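PDB 3CDL: transcriptional regulator AefR from Pseudomonas syringae pv. tomato, which probably binds DNA at cis-regulatory sites through a helix-turn-helix domain and regulates transcription, as TetR-family proteins do. Local coordinates for residues S42-T45 with V46-F50; F154-T157 with Q158-L162. All blocks are in the same frame, centred on the assembly; numbering follows the deposited sequence.

Contact 1. Residues S42-T45 with V46-F50; sequences SKRT and VYNHF
Thr45 and Asn48 meet on one flank of helix 43-49, a helix of about two turns in which every contact is local. The Asn48 side chain folds back toward the preceding turn: its CG stands anti to its own carbonyl carbon (chi1 -69°), which brings ND2 to 3.4 Å from Thr45 CA. The two side chains cross obliquely, and Thr45 CG2 lies 4.1 Å from Asn48 ND2. Although ND2 also comes near Arg44 O, the angle there is too poor for a hydrogen bond, so this approach is packing of the amide against the backbone. Arg44 O is instead taken by Asn48 N at 3.1 Å.

Ser42 is the N-cap. With chi1 at 70°, its OG reaches forward to the first turn and accepts from Thr45 N at 3.1 Å, occupying an amide that has no helical carbonyl before it. Ser42 O receives Val46 N at 3.2 Å, and the N-H...O angle of 164° marks a regular helical bond. Tyr47 N bonds to Lys43 O, while the ring carbon Tyr47 CD2 approaches the same oxygen to 3.1 Å. The bond from His49 N to Thr45 O, 3.4 Å long, is weak.

These residues form the second half of the predicted helix-turn-helix, and helix 43-49 corresponds to the recognition helix of TetR-type domains. Consistent with that role, Lys43, Arg44, Tyr47 and Asn48 are exposed. Buried Val46 packs on Met32 and Ala36 of helix 32-39, the partner helix of the motif. At the other end, Phe50 leaves helical geometry and inserts between helix 9-24, at Arg11 and Val15, and helix 53-64, at Leu56 and Glu59.

Contact 2. Residues F154-T157 with Q158-L162; sequences FAAT and QMHAL
Ala156 O takes the shortest bond of this helical turn, from His160 N at 2.7 Å, nearly straight. The imidazole swings back to the same oxygen: His160 CG sits anti to its carbonyl carbon (chi1 -86°), and ND1 makes a second, weak bond to Ala156 O at 3.2 Å, bent to 127°. One carbonyl thus receives two N-H groups from a single residue, and the weak one would help to fix the ring rotation, as does stacking on Phe134. Ala161 N to Thr157 O (2.8 Å) and Met159 N to Ala155 O (3.0 Å) continue the alpha-helical pattern. The Thr157 hydroxyl turns back to Gly153 O.

All this belongs to helix 152-167 of the AefR-like C-terminal domain, the part that in TetR regulators commonly carries ligand binding and dimerisation. Residues of this helix lie in the dimer interface: Gln158, extended beyond CG, has its amide shared between the subunits, as NE2 bonds Tyr199 of its own chain and OE1 bonds Ser190 of the second subunit.

That amide lies obliquely against the Phe154 ring, the two planes 57° apart, with Gln158 OE1 4.0 Å from Phe154 CE2. Gln158 CG rests 3.5 Å from Phe154 O. The Phe154 ring in turn stacks with Phe166 of the second subunit, against which Thr157 also packs. Facing the interior of its own chain, Ala155 packs on Ile138 of helix 133-143 and Phe195 of helix 181-199, joined there by selenomethionine Met159 in the conformer modelled here, one of two.

Contacts 1 and 2 both lie within single helices, but in different family regions, the TetR-type DNA-binding one and the AefR-like C-terminal one, and on opposite sides of the chain's centre. Their centres are about 39 Å apart and their nearest atoms about 24 Å, so neither touches the other. Contact 1, its centre about 27 Å from the chain's centre, is a surface turn in the predicted DNA-binding motif, and no other protein chain of the assembly reaches it. Contact 2, its centre about 13 Å from it, is buried, with five of its residues within reach of the second subunit. Residues 154-162 thus help to form the dimer, whereas 42-50 probably meet DNA.

Contact 1. Residues S42-T45 with V46-F50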
# COMPACT_ATOMS: atom_id res chain seq x y z
N SER B 42 18.38 -30.91 -2.53
CA SER B 42 17.94 -32.00 -1.64
C SER B 42 17.22 -31.39 -0.42
O SER B 42 17.70 -30.37 0.13
CB SER B 42 19.13 -32.89 -1.19
OG SER B 42 20.04 -32.20 -0.26
N LYS B 43 16.08 -32.00 -0.02
CA LYS B 43 15.35 -31.55 1.18
C LYS B 43 16.36 -31.13 2.23
O LYS B 43 16.19 -30.12 2.92
CB LYS B 43 14.45 -32.65 1.76
CG LYS B 43 13.14 -32.88 1.03
CD LYS B 43 12.64 -34.30 1.28
CE LYS B 43 11.54 -34.70 0.30
NZ LYS B 43 11.46 -36.18 0.13
N ARG B 44 17.44 -31.91 2.29
CA ARG B 44 18.53 -31.74 3.24
C ARG B 44 19.22 -30.37 3.13
O ARG B 44 19.27 -29.63 4.11
CB ARG B 44 19.52 -32.91 3.07
CG ARG B 44 20.61 -33.02 4.18
CD ARG B 44 21.70 -33.97 3.52
NE ARG B 44 22.91 -34.07 4.33
CZ ARG B 44 23.04 -35.01 5.36
NH1 ARG B 44 22.00 -35.86 5.75
NH2 ARG B 44 24.21 -35.02 6.01
N THR B 45 19.73 -30.02 1.95
CA THR B 45 20.47 -28.75 1.84
C THR B 45 19.56 -27.53 2.07
O THR B 45 20.01 -26.46 2.45
CB THR B 45 21.29 -28.64 0.52
OG1 THR B 45 20.41 -28.68 -0.61
CG2 THR B 45 22.33 -29.77 0.40
N VAL B 46 18.26 -27.73 1.85
CA VAL B 46 17.25 -26.72 2.17
C VAL B 46 17.15 -26.47 3.67
O VAL B 46 17.12 -25.32 4.10
CB VAL B 46 15.85 -27.10 1.58
CG1 VAL B 46 14.73 -26.28 2.23
CG2 VAL B 46 15.83 -26.89 0.08
N TYR B 47 17.10 -27.54 4.48
CA TYR B 47 16.96 -27.38 5.93
C TYR B 47 18.22 -26.80 6.58
O TYR B 47 18.14 -26.12 7.61
CB TYR B 47 16.52 -28.68 6.61
CG TYR B 47 15.05 -29.00 6.42
CD1 TYR B 47 14.06 -28.22 7.01
CD2 TYR B 47 14.65 -30.10 5.65
CE1 TYR B 47 12.70 -28.51 6.82
CE2 TYR B 47 13.29 -30.40 5.46
CZ TYR B 47 12.33 -29.60 6.06
OH TYR B 47 11.00 -29.89 5.88
N ASN B 48 19.37 -27.09 5.96
CA ASN B 48 20.66 -26.54 6.36
C ASN B 48 20.63 -25.01 6.35
O ASN B 48 20.97 -24.37 7.35
CB ASN B 48 21.77 -27.03 5.42
CG ASN B 48 22.08 -28.52 5.57
OD1 ASN B 48 21.93 -29.11 6.66
ND2 ASN B 48 22.52 -29.15 4.48
N HIS B 49 20.20 -24.44 5.24
CA HIS B 49 20.09 -22.99 5.13
C HIS B 49 18.94 -22.41 5.96
O HIS B 49 19.14 -21.44 6.69
CB HIS B 49 20.02 -22.55 3.66
CG HIS B 49 21.36 -22.56 2.98
ND1 HIS B 49 21.53 -22.95 1.67
CD2 HIS B 49 22.60 -22.25 3.44
CE1 HIS B 49 22.81 -22.87 1.34
NE2 HIS B 49 23.48 -22.45 2.40
N PHE B 50 17.76 -23.03 5.86
CA PHE B 50 16.58 -22.58 6.61
C PHE B 50 15.91 -23.75 7.29
O PHE B 50 15.30 -24.58 6.61
CB PHE B 50 15.58 -21.90 5.68
CG PHE B 50 16.19 -20.82 4.84
CD1 PHE B 50 16.32 -19.52 5.36
CD2 PHE B 50 16.64 -21.09 3.55
CE1 PHE B 50 16.89 -18.50 4.60
CE2 PHE B 50 17.21 -20.08 2.79
CZ PHE B 50 17.34 -18.78 3.31

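Contact 2. Residues F154-T157 with Q158-L162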
# COMPACT_ATOMS: atom_id res chain seq x y z
N PHE B 154 7.67 10.75 10.90
CA PHE B 154 6.49 11.31 10.23
C PHE B 154 6.87 11.86 8.84
O PHE B 154 6.20 11.61 7.83
CB PHE B 154 5.87 12.38 11.13
CG PHE B 154 4.52 12.84 10.70
CD1 PHE B 154 3.38 12.19 11.16
CD2 PHE B 154 4.37 13.93 9.83
CE1 PHE B 154 2.11 12.60 10.77
CE2 PHE B 154 3.09 14.37 9.43
CZ PHE B 154 1.97 13.70 9.91
N ALA B 155 7.99 12.56 8.76
CA ALA B 155 8.40 13.20 7.54
C ALA B 155 8.87 12.18 6.49
O ALA B 155 8.54 12.31 5.30
CB ALA B 155 9.49 14.22 7.83
N ALA B 156 9.61 11.17 6.93
CA ALA B 156 10.12 10.12 6.04
C ALA B 156 8.98 9.32 5.37
O ALA B 156 9.08 8.94 4.19
CB ALA B 156 11.07 9.18 6.80
N THR B 157 7.91 9.10 6.13
CA THR B 157 6.74 8.36 5.63
C THR B 157 6.10 9.03 4.41
O THR B 157 5.83 8.38 3.42
CB THR B 157 5.74 8.11 6.77
OG1 THR B 157 6.45 7.46 7.84
CG2 THR B 157 4.54 7.23 6.31
N GLN B 158 5.90 10.33 4.51
CA GLN B 158 5.42 11.17 3.43
C GLN B 158 6.39 11.10 2.27
O GLN B 158 6.00 10.84 1.11
CB GLN B 158 5.28 12.61 3.92
CG GLN B 158 4.30 12.78 5.08
CD GLN B 158 4.24 14.21 5.55
OE1 GLN B 158 3.19 14.83 5.48
NE2 GLN B 158 5.36 14.76 6.02
N MSE B 159 7.68 11.27 2.58
CA MSE B 159 8.75 11.17 1.60
C MSE B 159 8.59 9.88 0.79
O MSE B 159 8.55 9.89 -0.42
CB MSE B 159 10.11 11.20 2.31
CG MSE B 159 11.15 12.10 1.66
SE MSE B 159 12.98 11.83 2.33
CE MSE B 159 13.44 13.66 2.75
N HIS B 160 8.53 8.76 1.52
CA HIS B 160 8.41 7.42 0.96
C HIS B 160 7.12 7.18 0.19
O HIS B 160 7.15 6.57 -0.89
CB HIS B 160 8.58 6.36 2.04
CG HIS B 160 10.01 6.00 2.28
ND1 HIS B 160 10.67 6.32 3.45
CD2 HIS B 160 10.91 5.36 1.50
CE1 HIS B 160 11.92 5.87 3.38
NE2 HIS B 160 12.09 5.30 2.20
N ALA B 161 6.01 7.68 0.76
CA ALA B 161 4.68 7.68 0.14
C ALA B 161 4.64 8.36 -1.21
O ALA B 161 3.93 7.93 -2.11
CB ALA B 161 3.67 8.37 1.09
N LEU B 162 5.37 9.44 -1.36
CA LEU B 162 5.36 10.18 -2.62
C LEU B 162 5.97 9.37 -3.77
O LEU B 162 5.64 9.63 -4.90
CB LEU B 162 6.05 11.54 -2.45
CG LEU B 162 5.21 12.82 -2.20
CD1 LEU B 162 3.68 12.61 -2.24
CD2 LEU B 162 5.65 13.64 -0.95